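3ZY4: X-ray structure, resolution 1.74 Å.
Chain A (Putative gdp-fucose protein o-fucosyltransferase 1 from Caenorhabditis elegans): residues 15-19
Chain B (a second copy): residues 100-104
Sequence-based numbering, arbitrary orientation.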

# COMPACT_ATOMS: atom_id res chain seq x y z
N PRO A 15 13.50 -5.84 0.82
CA PRO A 15 13.06 -6.29 2.14
C PRO A 15 12.78 -5.05 2.99
O PRO A 15 13.46 -4.75 3.96
N CYS A 16 11.74 -4.34 2.58
CA CYS A 16 11.55 -2.96 2.93
C CYS A 16 10.73 -2.78 4.21
O CYS A 16 10.49 -1.64 4.62
N MET A 17 10.38 -3.88 4.87
CA MET A 17 9.56 -3.80 6.08
C MET A 17 10.34 -4.27 7.30
O MET A 17 10.73 -5.42 7.39
N GLY A 18 10.58 -3.36 8.23
CA GLY A 18 11.04 -3.77 9.54
C GLY A 18 12.53 -4.00 9.60
O GLY A 18 13.25 -3.86 8.60
N ARG A 19 12.99 -4.35 10.79
CA ARG A 19 14.37 -4.68 11.02
C ARG A 19 14.65 -6.13 10.58
O ARG A 19 13.81 -6.77 9.98
N THR B 100 -2.78 -4.96 2.75
CA THR B 100 -1.66 -5.67 3.33
C THR B 100 -0.93 -4.76 4.32
O THR B 100 -1.02 -3.55 4.20
N PRO B 101 -0.20 -5.35 5.31
CA PRO B 101 0.61 -4.43 6.14
C PRO B 101 1.76 -3.79 5.36
O PRO B 101 2.42 -4.44 4.52
N ARG B 102 2.04 -2.53 5.69
CA ARG B 102 3.12 -1.81 5.03
C ARG B 102 4.02 -1.15 6.06
O ARG B 102 3.66 -0.96 7.24
N GLN B 103 5.23 -0.84 5.60
CA GLN B 103 6.22 -0.07 6.36
C GLN B 103 5.92 1.44 6.36
O GLN B 103 5.81 2.08 5.29
N ALA B 104 5.78 2.02 7.55
CA ALA B 104 5.67 3.49 7.67
C ALA B 104 6.88 4.22 7.07
O ALA B 104 8.03 3.79 7.22

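This is a small loop-to-loop contact between two copies of the protein, built on one hydrogen bond from a backbone amide to a glutamine side chain and on a methionine whose terminal methyl rests against the facing backbone. The two stretches bury 206 Å² in total, both sides summed. The closest CA atoms are those of Met A17 and Gln B103, 5.0 Å apart.

In the chain B stretch, the CA-to-CB bond of Gln B103 points toward the chain A stretch. Its chi1 is t and its chi2 is p. This bend places the amide group beside the backbone of chain A. OE1 of Gln B103 accepts a hydrogen bond from N of Gly A18 at 2.9 Å. The N-H...O angle of 141° is somewhat bent. The other end of the same amide is also used: NE2 of Gln B103 donates to O of Ala B104 at 3.0 Å, with a nearly straight angle of 167°. That bond lies within chain B and helps to hold the amide in place. Lower on the side chain, CG of Gln B103 lies 3.3 Å from O of Cys A16.

Met A17 starts out sideways, but its end comes nearer to chain B. Chi1 and chi2 are both t, so the chain is extended, and chi3 is m. CE of Met A17 lies 3.4 Å from O of Pro B101 and 3.5 Å from C of Arg B102. Its apolar side-chain partner is the proline ring, with CE of Met A17 4.3 Å from CB of Pro B101.

Gly A18 has a phi of 83°, a value that favours glycine. The CA-to-CB bond of Cys A16 points sideways, and its side chain is bonded covalently to a group elsewhere in the structure. The CA-to-CB bonds of Arg A19 and Arg B102 point away from the facing stretch.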

# COMPACT_ATOMS: atom_id res chain seq x y z
CB PRO A 15 14.22 -7.17 2.62
CG PRO A 15 15.43 -6.58 1.96
CD PRO A 15 14.97 -5.90 0.67
CB CYS A 16 10.90 -2.23 1.75
SG CYS A 16 12.05 -1.22 0.74
CB MET A 17 8.26 -4.62 5.96
CG MET A 17 7.52 -4.80 7.31
SD MET A 17 5.99 -5.71 7.14
CE MET A 17 5.30 -4.38 6.26
CB ARG A 19 14.73 -4.42 12.50
CG ARG A 19 14.54 -2.98 12.94
CD ARG A 19 14.89 -2.81 14.42
NE ARG A 19 14.76 -1.40 14.82
CZ ARG A 19 14.77 -0.96 16.07
NH1 ARG A 19 14.93 -1.80 17.09
NH2 ARG A 19 14.63 0.34 16.31
CB THR B 100 -0.70 -6.13 2.17
OG1 THR B 100 0.13 -7.20 2.62
CG2 THR B 100 0.15 -4.99 1.59
CB PRO B 101 1.19 -5.36 7.22
CG PRO B 101 1.10 -6.77 6.64
CD PRO B 101 -0.19 -6.73 5.84
CB ARG B 102 2.57 -0.77 4.05
CG ARG B 102 1.68 -1.42 2.95
CD ARG B 102 1.11 -0.44 1.95
NE ARG B 102 2.04 -0.00 0.91
CZ ARG B 102 2.70 1.14 0.98
NH1 ARG B 102 2.53 1.91 2.05
NH2 ARG B 102 3.52 1.51 0.02
CB GLN B 103 7.58 -0.32 5.76
CG GLN B 103 8.68 0.52 6.38
CD GLN B 103 8.84 0.23 7.85
OE1 GLN B 103 9.08 -0.91 8.25
NE2 GLN B 103 8.75 1.27 8.68
CB ALA B 104 5.51 3.89 9.15